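Local coordinates for hypothetical protein (Leishmania major, PDB 3LJN), which is of unknown function but folds as an elongated stack of ankyrin repeats, a scaffold that in relatives usually binds other proteins, at residues V75-S80 with R110-E115; N119-R124 with G138-H143; A164-K169 with S200-D205. All blocks are in the same frame, centred on the assembly; numbering follows the deposited sequence.

Interaction 1: residues V75-S80 with R110-E115; sequences VGEVHS and RGQMPE
Arg110 NH1 has two oxygen partners, Glu77 OE2 of the 75-80 loop at 3.6 Å, in a salt bridge, and Gln112 OE1 of its own segment at 3.3 Å, in a hydrogen bond. The contact joins two loops that each follow a helix of the ankyrin-repeat stack: 75-80 runs on from helix 66-75, while 110-115 follows helix 97-110, which ends in a Schellman motif with Gly111 at positive phi. Arg110 reaches across with CG anti to its backbone N (chi1 164°), and a bend at chi3 then carries NE toward the backbone of Gly76 and Glu77. Its guanidinium is used on two sides. Over one face, displaced toward the rim, lies Glu77 CB, 3.8 Å above the plane. At the edge, nearly in plane, sits Gln112 OE1; NH2 adds a weak second bond to the same oxygen. A third direction is fixed by NE, which donates to the carbonyl O of Ala73 in the last turn of helix 66-75, so the arginine also ties the two helix ends together. Glu77 crosses Arg110 at about a right angle, its carboxylate plane turned 68° from the guanidinium. The Gln112 amide is anchored at its other end by NE2, bonded to Ser116 OG of helix 114-118. Backbone packing is light: Gly76 C lies 4.0 Å from Arg110 NE, and Val75 C only brushes Arg110 CD, at 4.5 Å.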
ATOM      1  N   VAL A  75      15.747  -7.837 -22.005  1.00 42.98           N
ATOM      2  CA  VAL A  75      16.915  -8.711 -22.149  1.00 43.06           C
ATOM      3  C   VAL A  75      17.464  -9.228 -20.818  1.00 42.97           C
ATOM      4  O   VAL A  75      18.122 -10.274 -20.781  1.00 43.88           O
ATOM      5  CB  VAL A  75      18.048  -7.997 -22.937  1.00 41.89           C
ATOM      6  CG1 VAL A  75      19.345  -8.720 -22.772  1.00 41.94           C
ATOM      7  CG2 VAL A  75      17.694  -7.923 -24.415  1.00 42.71           C
ATOM      8  N   GLY A  76      17.197  -8.502 -19.731  1.00 42.17           N
ATOM      9  CA  GLY A  76      17.792  -8.825 -18.438  1.00 42.15           C
ATOM     10  C   GLY A  76      17.077  -8.286 -17.214  1.00 42.11           C
ATOM     11  O   GLY A  76      16.830  -7.077 -17.097  1.00 41.01           O
ATOM     12  N   GLU A  77      16.757  -9.202 -16.301  1.00 43.64           N
ATOM     13  CA  GLU A  77      16.278  -8.860 -14.966  1.00 44.00           C
ATOM     14  C   GLU A  77      17.467  -8.358 -14.125  1.00 42.87           C
ATOM     15  O   GLU A  77      18.452  -9.102 -13.912  1.00 43.32           O
ATOM     16  CB  GLU A  77      15.659 -10.107 -14.324  1.00 46.48           C
ATOM     17  CG  GLU A  77      14.886  -9.896 -13.032  1.00 47.57           C
ATOM     18  CD  GLU A  77      13.971 -11.096 -12.701  1.00 50.55           C
ATOM     19  OE1 GLU A  77      14.486 -12.187 -12.329  1.00 52.11           O
ATOM     20  OE2 GLU A  77      12.729 -10.952 -12.815  1.00 51.67           O
ATOM     21  N   VAL A  78      17.386  -7.103 -13.665  1.00 41.72           N
ATOM     22  CA  VAL A  78      18.402  -6.522 -12.782  1.00 40.98           C
ATOM     23  C   VAL A  78      18.273  -7.099 -11.379  1.00 42.51           C
ATOM     24  O   VAL A  78      17.234  -6.950 -10.762  1.00 43.43           O
ATOM     25  CB  VAL A  78      18.254  -4.990 -12.700  1.00 39.75           C
ATOM     26  CG1 VAL A  78      18.897  -4.444 -11.428  1.00 39.74           C
ATOM     27  CG2 VAL A  78      18.846  -4.316 -13.946  1.00 38.40           C
ATOM     28  N   HIS A  79      19.332  -7.746 -10.887  1.00 43.07           N
ATOM     29  CA  HIS A  79      19.369  -8.331  -9.528  1.00 44.88           C
ATOM     30  C   HIS A  79      20.297  -7.599  -8.572  1.00 44.50           C
ATOM     31  O   HIS A  79      20.876  -8.199  -7.677  1.00 45.96           O
ATOM     32  CB  HIS A  79      19.826  -9.796  -9.595  1.00 46.62           C
ATOM     33  CG  HIS A  79      18.795 -10.718 -10.155  1.00 48.00           C
ATOM     34  ND1 HIS A  79      17.605 -10.978  -9.505  1.00 49.72           N
ATOM     35  CD2 HIS A  79      18.771 -11.435 -11.305  1.00 48.22           C
ATOM     36  CE1 HIS A  79      16.889 -11.814 -10.239  1.00 50.97           C
ATOM     37  NE2 HIS A  79      17.574 -12.108 -11.334  1.00 50.07           N
ATOM     38  N   SER A  80      20.458  -6.305  -8.765  1.00 42.84           N
ATOM     39  CA  SER A  80      21.286  -5.522  -7.875  1.00 42.72           C
ATOM     40  C   SER A  80      20.557  -4.248  -7.558  1.00 42.13           C
ATOM     41  O   SER A  80      19.628  -3.860  -8.259  1.00 41.47           O
ATOM     42  CB  SER A  80      22.637  -5.217  -8.516  1.00 41.67           C
ATOM     43  OG  SER A  80      22.485  -4.384  -9.649  1.00 40.06           O
ATOM     44  N   ARG A 110       9.721 -10.458 -21.862  1.00 58.98           N
ATOM     45  CA  ARG A 110      10.679 -11.348 -21.231  1.00 60.06           C
ATOM     46  C   ARG A 110      10.039 -12.468 -20.394  1.00 61.99           C
ATOM     47  O   ARG A 110      10.695 -13.456 -20.093  1.00 63.77           O
ATOM     48  CB  ARG A 110      11.654 -10.507 -20.384  1.00 58.88           C
ATOM     49  CG  ARG A 110      12.483 -11.275 -19.351  1.00 60.28           C
ATOM     50  CD  ARG A 110      13.657 -10.460 -18.814  1.00 59.72           C
ATOM     51  NE  ARG A 110      13.294  -9.207 -18.152  1.00 57.98           N
ATOM     52  CZ  ARG A 110      12.722  -9.115 -16.954  1.00 57.75           C
ATOM     53  NH1 ARG A 110      12.395 -10.211 -16.276  1.00 59.22           N
ATOM     54  NH2 ARG A 110      12.456  -7.920 -16.432  1.00 56.37           N
ATOM     55  N   GLY A 111       8.776 -12.322 -20.011  1.00 62.12           N
ATOM     56  CA  GLY A 111       8.067 -13.385 -19.287  1.00 64.53           C
ATOM     57  C   GLY A 111       7.626 -13.048 -17.872  1.00 64.26           C
ATOM     58  O   GLY A 111       6.755 -13.719 -17.331  1.00 66.36           O
ATOM     59  N   GLN A 112       8.228 -12.024 -17.268  1.00 62.04           N
ATOM     60  CA  GLN A 112       7.833 -11.573 -15.930  1.00 61.64           C
ATOM     61  C   GLN A 112       6.618 -10.657 -15.995  1.00 60.75           C
ATOM     62  O   GLN A 112       6.572  -9.715 -16.787  1.00 59.22           O
ATOM     63  CB  GLN A 112       8.971 -10.832 -15.227  1.00 60.10           C
ATOM     64  CG  GLN A 112       8.648 -10.507 -13.774  1.00 60.06           C
ATOM     65  CD  GLN A 112       9.716  -9.678 -13.086  1.00 58.84           C
ATOM     66  OE1 GLN A 112      10.665  -9.190 -13.720  1.00 57.99           O
ATOM     67  NE2 GLN A 112       9.559  -9.501 -11.770  1.00 59.09           N
HETATM   68  N   MSE A 113       5.653 -10.921 -15.119  1.00 62.11           N
HETATM   69  CA  MSE A 113       4.386 -10.212 -15.135  1.00 62.14           C
HETATM   70  C   MSE A 113       4.496  -8.889 -14.374  1.00 60.05           C
HETATM   71  O   MSE A 113       5.382  -8.734 -13.526  1.00 59.12           O
HETATM   72  CB  MSE A 113       3.282 -11.097 -14.538  1.00 65.14           C
HETATM   73  CG  MSE A 113       2.713 -12.151 -15.509  1.00 67.89           C
HETATM   74 SE   MSE A 113       2.255 -11.458 -17.333  1.00 67.16          SE
HETATM   75  CE  MSE A 113       3.700 -12.331 -18.389  1.00 66.69           C
ATOM     76  N   PRO A 114       3.595  -7.930 -14.669  1.00 59.72           N
ATOM     77  CA  PRO A 114       3.704  -6.604 -14.069  1.00 58.07           C
ATOM     78  C   PRO A 114       3.541  -6.607 -12.558  1.00 58.37           C
ATOM     79  O   PRO A 114       4.216  -5.843 -11.873  1.00 56.96           O
ATOM     80  CB  PRO A 114       2.555  -5.819 -14.718  1.00 58.74           C
ATOM     81  CG  PRO A 114       2.104  -6.644 -15.877  1.00 60.30           C
ATOM     82  CD  PRO A 114       2.374  -8.048 -15.483  1.00 61.51           C
ATOM     83  N   GLU A 115       2.650  -7.450 -12.044  1.00 60.56           N
ATOM     84  CA  GLU A 115       2.462  -7.565 -10.604  1.00 61.26           C
ATOM     85  C   GLU A 115       3.789  -7.885  -9.960  1.00 60.34           C
ATOM     86  O   GLU A 115       4.259  -7.141  -9.108  1.00 59.15           O
ATOM     87  CB  GLU A 115       1.452  -8.649 -10.248  1.00 64.42           C
ATOM     88  CG  GLU A 115       0.045  -8.395 -10.764  1.00 66.23           C
ATOM     89  CD  GLU A 115      -0.377  -9.383 -11.840  1.00 68.47           C
ATOM     90  OE1 GLU A 115      -1.427 -10.038 -11.639  1.00 71.85           O
ATOM     91  OE2 GLU A 115       0.347  -9.512 -12.863  1.00 67.18           O
TER

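Interaction 2: residues N119-R124 with G138-H143; sequences NECDER and GQTALH
The side chains of Asp122 and Gln139 lie side by side and point the same way, their carboxylate and amide planes 85° apart. On the carboxylate, OD1 is approached from above the plane by Arg124 N, which closes an Asx turn, and it also takes a weak bond from Gln139 N at 2.8 Å. The His143 ring has Thr140 CA at its edge, in plane; Thr140 N, tilted a little out of the ring plane, bonds to ND1 at 3.2 Å, ND1 and Thr140 OG1 are weakly bonded, and NE2 bonds to Glu174 O in the loop before helix 176-182. Asp122 N donates to Gln139 O at 2.8 Å, an almost straight bond (178°) whose donor stands above the carbonyl plane. CG of Asp122 sits between its backbone N and carbonyl carbon (chi1 71°), which turns the carboxylate toward the neighbouring segment. Farther along, Cys121 SG rests on the peptide backbone, 3.3 Å from Gln139 N, and Glu120 O receives a CA-H...O contact from Thr140 CA at 3.4 Å. Thr140 CG2 packs against Asn119 O at 3.7 Å. The sequence Gly138-Gln139-Thr140-Ala141-Leu142-His143 is the TPLH-type signature of an ankyrin repeat, with alanine in the proline position. Thr140 N-caps helix 141-147 and forms a capping box with His143, whose N bonds weakly to Thr140 OG1. Asp122 thus grips Gln139 twice, through its backbone N and more weakly through OD1, while Trp144 NE1 holds OD2, so that one carboxylate links the 119-124 loop both to the approach to helix 141-147 and to the helix itself.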
ATOM      1  N   ASN A 119       5.522  -4.638  -7.841  1.00 55.95           N
ATOM      2  CA  ASN A 119       5.359  -4.723  -6.390  1.00 56.76           C
ATOM      3  C   ASN A 119       6.653  -5.038  -5.633  1.00 56.91           C
ATOM      4  O   ASN A 119       6.608  -5.378  -4.453  1.00 58.01           O
ATOM      5  CB  ASN A 119       4.270  -5.746  -6.047  1.00 58.76           C
ATOM      6  CG  ASN A 119       2.926  -5.401  -6.678  1.00 59.32           C
ATOM      7  OD1 ASN A 119       2.552  -4.232  -6.746  1.00 58.52           O
ATOM      8  ND2 ASN A 119       2.198  -6.417  -7.139  1.00 61.20           N
ATOM      9  N   GLU A 120       7.793  -4.905  -6.314  1.00 56.17           N
ATOM     10  CA  GLU A 120       9.117  -5.056  -5.692  1.00 56.75           C
ATOM     11  C   GLU A 120       9.327  -4.049  -4.571  1.00 56.65           C
ATOM     12  O   GLU A 120       8.841  -2.916  -4.634  1.00 55.69           O
ATOM     13  CB  GLU A 120      10.237  -4.847  -6.716  1.00 56.24           C
ATOM     14  CG  GLU A 120      10.522  -6.047  -7.620  1.00 56.95           C
ATOM     15  CD  GLU A 120      11.583  -7.008  -7.071  1.00 58.91           C
ATOM     16  OE1 GLU A 120      11.747  -8.101  -7.671  1.00 60.02           O
ATOM     17  OE2 GLU A 120      12.258  -6.676  -6.062  1.00 59.70           O
ATOM     18  N   CYS A 121      10.090  -4.458  -3.565  1.00 58.01           N
ATOM     19  CA  CYS A 121      10.395  -3.598  -2.436  1.00 58.34           C
ATOM     20  C   CYS A 121      11.853  -3.122  -2.472  1.00 58.99           C
ATOM     21  O   CYS A 121      12.764  -3.904  -2.740  1.00 60.17           O
ATOM     22  CB  CYS A 121      10.115  -4.353  -1.145  1.00 59.97           C
ATOM     23  SG  CYS A 121       9.359  -3.334   0.088  1.00 59.84           S
ATOM     24  N   ASP A 122      12.074  -1.837  -2.209  1.00 58.71           N
ATOM     25  CA  ASP A 122      13.441  -1.323  -2.111  1.00 60.07           C
ATOM     26  C   ASP A 122      14.019  -1.710  -0.757  1.00 62.17           C
ATOM     27  O   ASP A 122      13.337  -2.335   0.058  1.00 62.39           O
ATOM     28  CB  ASP A 122      13.523   0.196  -2.391  1.00 59.71           C
ATOM     29  CG  ASP A 122      12.919   1.060  -1.290  1.00 59.87           C
ATOM     30  OD1 ASP A 122      12.899   0.631  -0.124  1.00 60.81           O
ATOM     31  OD2 ASP A 122      12.484   2.200  -1.600  1.00 59.37           O
ATOM     32  N   GLU A 123      15.284  -1.387  -0.535  1.00 64.14           N
ATOM     33  CA  GLU A 123      15.932  -1.700   0.726  1.00 66.67           C
ATOM     34  C   GLU A 123      16.614  -0.416   1.195  1.00 68.07           C
ATOM     35  O   GLU A 123      17.814  -0.369   1.406  1.00 70.77           O
ATOM     36  CB  GLU A 123      16.895  -2.892   0.564  1.00 68.89           C
ATOM     37  CG  GLU A 123      16.401  -3.971  -0.437  1.00 67.60           C
ATOM     38  CD  GLU A 123      16.735  -5.425  -0.046  1.00 70.00           C
ATOM     39  OE1 GLU A 123      17.836  -5.686   0.502  1.00 73.11           O
ATOM     40  OE2 GLU A 123      15.885  -6.313  -0.316  1.00 69.23           O
ATOM     41  N   ARG A 124      15.804   0.627   1.358  1.00 66.61           N
ATOM     42  CA  ARG A 124      16.279   1.984   1.599  1.00 67.90           C
ATOM     43  C   ARG A 124      15.720   2.543   2.915  1.00 68.36           C
ATOM     44  O   ARG A 124      14.541   2.884   2.986  1.00 66.45           O
ATOM     45  CB  ARG A 124      15.851   2.870   0.424  1.00 66.25           C
ATOM     46  CG  ARG A 124      16.472   4.246   0.398  1.00 68.21           C
ATOM     47  CD  ARG A 124      15.850   5.131  -0.683  1.00 66.83           C
ATOM     48  NE  ARG A 124      16.798   6.141  -1.174  1.00 69.34           N
ATOM     49  CZ  ARG A 124      16.534   7.059  -2.109  1.00 69.30           C
ATOM     50  NH1 ARG A 124      15.328   7.133  -2.673  1.00 66.80           N
ATOM     51  NH2 ARG A 124      17.484   7.914  -2.482  1.00 72.28           N
ATOM     52  N   GLY A 138      12.317  -0.139   3.893  1.00 57.44           N
ATOM     53  CA  GLY A 138      12.035  -0.870   2.657  1.00 56.19           C
ATOM     54  C   GLY A 138      10.609  -0.660   2.187  1.00 53.11           C
ATOM     55  O   GLY A 138       9.677  -0.793   2.969  1.00 52.32           O
ATOM     56  N   GLN A 139      10.437  -0.361   0.901  1.00 51.87           N
ATOM     57  CA  GLN A 139       9.188   0.213   0.391  1.00 49.38           C
ATOM     58  C   GLN A 139       8.975  -0.071  -1.094  1.00 48.77           C
ATOM     59  O   GLN A 139       9.917  -0.033  -1.883  1.00 50.22           O
ATOM     60  CB  GLN A 139       9.264   1.721   0.549  1.00 49.19           C
ATOM     61  CG  GLN A 139       8.145   2.329   1.322  1.00 47.88           C
ATOM     62  CD  GLN A 139       8.261   3.840   1.388  1.00 48.21           C
ATOM     63  OE1 GLN A 139       7.257   4.555   1.326  1.00 47.07           O
ATOM     64  NE2 GLN A 139       9.491   4.338   1.502  1.00 50.20           N
ATOM     65  N   THR A 140       7.735  -0.337  -1.477  1.00 47.07           N
ATOM     66  CA  THR A 140       7.371  -0.380  -2.877  1.00 46.67           C
ATOM     67  C   THR A 140       7.241   1.057  -3.352  1.00 46.26           C
ATOM     68  O   THR A 140       7.102   1.967  -2.540  1.00 45.84           O
ATOM     69  CB  THR A 140       6.033  -1.081  -3.102  1.00 45.41           C
ATOM     70  OG1 THR A 140       4.972  -0.238  -2.650  1.00 43.92           O
ATOM     71  CG2 THR A 140       5.982  -2.424  -2.377  1.00 46.14           C
ATOM     72  N   ALA A 141       7.278   1.258  -4.668  1.00 46.86           N
ATOM     73  CA  ALA A 141       7.155   2.597  -5.262  1.00 47.19           C
ATOM     74  C   ALA A 141       5.741   3.172  -5.149  1.00 45.56           C
ATOM     75  O   ALA A 141       5.553   4.371  -5.244  1.00 45.91           O
ATOM     76  CB  ALA A 141       7.577   2.572  -6.709  1.00 49.00           C
ATOM     77  N   LEU A 142       4.742   2.324  -4.965  1.00 44.23           N
ATOM     78  CA  LEU A 142       3.391   2.815  -4.763  1.00 43.08           C
ATOM     79  C   LEU A 142       3.262   3.505  -3.396  1.00 42.57           C
ATOM     80  O   LEU A 142       2.501   4.457  -3.281  1.00 42.41           O
ATOM     81  CB  LEU A 142       2.377   1.676  -4.926  1.00 42.37           C
ATOM     82  CG  LEU A 142       0.911   2.040  -5.208  1.00 41.88           C
ATOM     83  CD1 LEU A 142       0.764   2.989  -6.379  1.00 42.83           C
ATOM     84  CD2 LEU A 142       0.073   0.776  -5.444  1.00 41.80           C
ATOM     85  N   HIS A 143       4.011   3.032  -2.386  1.00 42.78           N
ATOM     86  CA  HIS A 143       4.113   3.692  -1.061  1.00 42.99           C
ATOM     87  C   HIS A 143       4.711   5.110  -1.151  1.00 44.02           C
ATOM     88  O   HIS A 143       4.188   6.059  -0.575  1.00 44.17           O
ATOM     89  CB  HIS A 143       5.038   2.914  -0.115  1.00 43.81           C
ATOM     90  CG  HIS A 143       4.490   1.615   0.398  1.00 43.56           C
ATOM     91  ND1 HIS A 143       4.929   0.392  -0.060  1.00 44.04           N
ATOM     92  CD2 HIS A 143       3.605   1.346   1.385  1.00 43.51           C
ATOM     93  CE1 HIS A 143       4.308  -0.572   0.591  1.00 44.26           C
ATOM     94  NE2 HIS A 143       3.496  -0.020   1.474  1.00 43.98           N
TER

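Interaction 3: residues A164-K169 with S200-D205; sequences ASPTAK and SSLRLD
Thr167 meets the 200-205 loop with every atom of its side chain. CB lies 3.7 Å from Arg203 N. From it OG1 branches into the position between the backbone N and the carbonyl carbon (chi1 65°), where it accepts from Arg203 N at 3.2 Å, with an N-H...O angle of 161°. The same hydroxyl donates to Ser165 OG at 3.1 Å, and so has two bonded partners. CG2, the other branch, comes 3.9 Å from Leu202 CB and lies at the fringe of Leu204 CD2. Next to it Pro166 offers CB, CG and CD to one methyl, Leu202 CD2, the nearest being CB at 3.9 Å; the two side chains cross at about a right angle. On the polar flank, Arg203 CB and CG pass by Thr167 OG1 before the chain folds away to a weak salt bridge with Asp205. Ser165 OG holds Thr167 in place by also accepting from its backbone N, an ST turn inside the type I turn of Ser165 to Ala168. The turn after helix 153-162 is thereby joined to the loop after helix 186-195, consistent with successive helix-loop units stacking in an ankyrin-repeat fold.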
ATOM      1  N   ALA A 164       0.027  -2.570 -10.214  1.00 47.48           N
ATOM      2  CA  ALA A 164       0.589  -2.255  -8.895  1.00 45.85           C
ATOM      3  C   ALA A 164      -0.501  -2.370  -7.849  1.00 44.58           C
ATOM      4  O   ALA A 164      -1.552  -1.765  -7.999  1.00 44.31           O
ATOM      5  CB  ALA A 164       1.170  -0.854  -8.886  1.00 45.49           C
ATOM      6  N   SER A 165      -0.251  -3.142  -6.800  1.00 44.31           N
ATOM      7  CA  SER A 165      -1.303  -3.515  -5.848  1.00 43.97           C
ATOM      8  C   SER A 165      -1.470  -2.511  -4.700  1.00 42.75           C
ATOM      9  O   SER A 165      -0.519  -2.223  -3.980  1.00 42.39           O
ATOM     10  CB  SER A 165      -1.011  -4.898  -5.266  1.00 45.11           C
ATOM     11  OG  SER A 165      -1.984  -5.242  -4.290  1.00 45.36           O
ATOM     12  N   PRO A 166      -2.684  -1.982  -4.510  1.00 42.51           N
ATOM     13  CA  PRO A 166      -2.856  -1.071  -3.379  1.00 41.86           C
ATOM     14  C   PRO A 166      -2.710  -1.724  -2.010  1.00 42.31           C
ATOM     15  O   PRO A 166      -2.827  -1.034  -1.001  1.00 42.22           O
ATOM     16  CB  PRO A 166      -4.284  -0.547  -3.566  1.00 42.18           C
ATOM     17  CG  PRO A 166      -4.498  -0.608  -5.016  1.00 42.64           C
ATOM     18  CD  PRO A 166      -3.792  -1.869  -5.470  1.00 43.12           C
ATOM     19  N   THR A 167      -2.471  -3.036  -1.980  1.00 43.30           N
ATOM     20  CA  THR A 167      -2.226  -3.751  -0.733  1.00 44.42           C
ATOM     21  C   THR A 167      -0.858  -4.425  -0.725  1.00 44.99           C
ATOM     22  O   THR A 167      -0.660  -5.410  -0.021  1.00 46.66           O
ATOM     23  CB  THR A 167      -3.282  -4.829  -0.496  1.00 46.17           C
ATOM     24  OG1 THR A 167      -3.177  -5.827  -1.517  1.00 46.91           O
ATOM     25  CG2 THR A 167      -4.673  -4.238  -0.508  1.00 46.17           C
ATOM     26  N   ALA A 168       0.084  -3.917  -1.520  1.00 44.13           N
ATOM     27  CA  ALA A 168       1.464  -4.414  -1.496  1.00 45.01           C
ATOM     28  C   ALA A 168       2.066  -4.187  -0.106  1.00 45.60           C
ATOM     29  O   ALA A 168       1.783  -3.183   0.519  1.00 44.80           O
ATOM     30  CB  ALA A 168       2.289  -3.711  -2.546  1.00 44.38           C
ATOM     31  N   LYS A 169       2.881  -5.114   0.382  1.00 47.43           N
ATOM     32  CA  LYS A 169       3.468  -4.980   1.712  1.00 48.64           C
ATOM     33  C   LYS A 169       4.859  -4.400   1.650  1.00 48.81           C
ATOM     34  O   LYS A 169       5.693  -4.898   0.909  1.00 49.59           O
ATOM     35  CB  LYS A 169       3.553  -6.338   2.411  1.00 51.38           C
ATOM     36  CG  LYS A 169       2.289  -6.733   3.170  1.00 52.32           C
ATOM     37  CD  LYS A 169       2.567  -7.888   4.123  1.00 55.82           C
ATOM     38  CE  LYS A 169       1.299  -8.308   4.854  1.00 57.43           C
ATOM     39  NZ  LYS A 169       1.520  -9.391   5.864  1.00 61.57           N
ATOM     40  N   SER A 200     -11.406  -7.020  -6.308  1.00 59.46           N
ATOM     41  CA  SER A 200     -11.245  -8.320  -5.685  1.00 59.18           C
ATOM     42  C   SER A 200      -9.778  -8.748  -5.836  1.00 58.41           C
ATOM     43  O   SER A 200      -9.433  -9.902  -5.624  1.00 58.45           O
ATOM     44  CB  SER A 200     -12.211  -9.307  -6.353  1.00 60.60           C
ATOM     45  OG  SER A 200     -11.916 -10.655  -6.043  1.00 60.66           O
ATOM     46  N   SER A 201      -8.929  -7.789  -6.204  1.00 57.94           N
ATOM     47  CA  SER A 201      -7.477  -7.960  -6.263  1.00 57.35           C
ATOM     48  C   SER A 201      -6.789  -7.396  -5.008  1.00 56.39           C
ATOM     49  O   SER A 201      -5.572  -7.422  -4.894  1.00 56.07           O
ATOM     50  CB  SER A 201      -6.934  -7.237  -7.495  1.00 57.72           C
ATOM     51  OG  SER A 201      -7.489  -5.935  -7.598  1.00 57.93           O
ATOM     52  N   LEU A 202      -7.577  -6.869  -4.079  1.00 56.12           N
ATOM     53  CA  LEU A 202      -7.053  -6.290  -2.859  1.00 55.32           C
ATOM     54  C   LEU A 202      -6.978  -7.396  -1.844  1.00 55.02           C
ATOM     55  O   LEU A 202      -7.879  -8.214  -1.773  1.00 55.43           O
ATOM     56  CB  LEU A 202      -7.978  -5.192  -2.338  1.00 55.30           C
ATOM     57  CG  LEU A 202      -8.327  -4.063  -3.309  1.00 55.97           C
ATOM     58  CD1 LEU A 202      -9.549  -3.303  -2.823  1.00 56.33           C
ATOM     59  CD2 LEU A 202      -7.141  -3.139  -3.501  1.00 55.80           C
ATOM     60  N   ARG A 203      -5.903  -7.415  -1.061  1.00 54.52           N
ATOM     61  CA  ARG A 203      -5.726  -8.382   0.017  1.00 54.36           C
ATOM     62  C   ARG A 203      -6.074  -7.742   1.344  1.00 53.79           C
ATOM     63  O   ARG A 203      -5.202  -7.318   2.093  1.00 53.42           O
ATOM     64  CB  ARG A 203      -4.291  -8.879   0.036  1.00 54.49           C
ATOM     65  CG  ARG A 203      -3.860  -9.513  -1.258  1.00 55.12           C
ATOM     66  CD  ARG A 203      -4.644 -10.767  -1.532  1.00 55.71           C
ATOM     67  NE  ARG A 203      -4.286 -11.831  -0.606  1.00 55.99           N
ATOM     68  CZ  ARG A 203      -3.174 -12.561  -0.695  1.00 56.54           C
ATOM     69  NH1 ARG A 203      -2.288 -12.346  -1.670  1.00 56.78           N
ATOM     70  NH2 ARG A 203      -2.941 -13.514   0.202  1.00 57.02           N
ATOM     71  N   LEU A 204      -7.370  -7.691   1.628  1.00 53.87           N
ATOM     72  CA  LEU A 204      -7.880  -7.038   2.821  1.00 53.43           C
ATOM     73  C   LEU A 204      -7.779  -7.960   4.035  1.00 53.30           C
ATOM     74  O   LEU A 204      -8.340  -7.667   5.094  1.00 53.04           O
ATOM     75  CB  LEU A 204      -9.333  -6.623   2.594  1.00 53.85           C
ATOM     76  CG  LEU A 204      -9.611  -5.783   1.344  1.00 54.31           C
ATOM     77  CD1 LEU A 204     -11.090  -5.448   1.264  1.00 55.04           C
ATOM     78  CD2 LEU A 204      -8.764  -4.519   1.326  1.00 53.92           C
ATOM     79  N   ASP A 205      -7.074  -9.079   3.860  1.00 53.65           N
ATOM     80  CA  ASP A 205      -6.719  -9.983   4.954  1.00 53.77           C
ATOM     81  C   ASP A 205      -5.336  -9.670   5.530  1.00 53.50           C
ATOM     82  O   ASP A 205      -4.951 -10.250   6.535  1.00 53.68           O
ATOM     83  CB  ASP A 205      -6.802 -11.461   4.496  1.00 54.70           C
ATOM     84  CG  ASP A 205      -5.816 -11.812   3.352  1.00 55.08           C
ATOM     85  OD1 ASP A 205      -5.540 -10.947   2.494  1.00 54.74           O
ATOM     86  OD2 ASP A 205      -5.330 -12.968   3.302  1.00 55.86           O
TER

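Along the chain the three contacts follow in series, none enclosing or crossing another. Interaction 1 closes a loop containing helices 87-93 and 97-110, joining the ends of helices 66-75 and 97-110. Helix 114-118 then leads directly into interaction 2, which closes the excursion holding strands 128-129 and 132-136 at the start of helix 141-147. After helix 153-162, interaction 3 spans helices 176-182 and 186-195 and joins the loops after helices 153-162 and 186-195. Interactions 2 and 3, with centres about 14 Å apart, touch through Asn119 OD1 and Ser165 N, a probable hydrogen bond; interactions 1 and 3 do not touch.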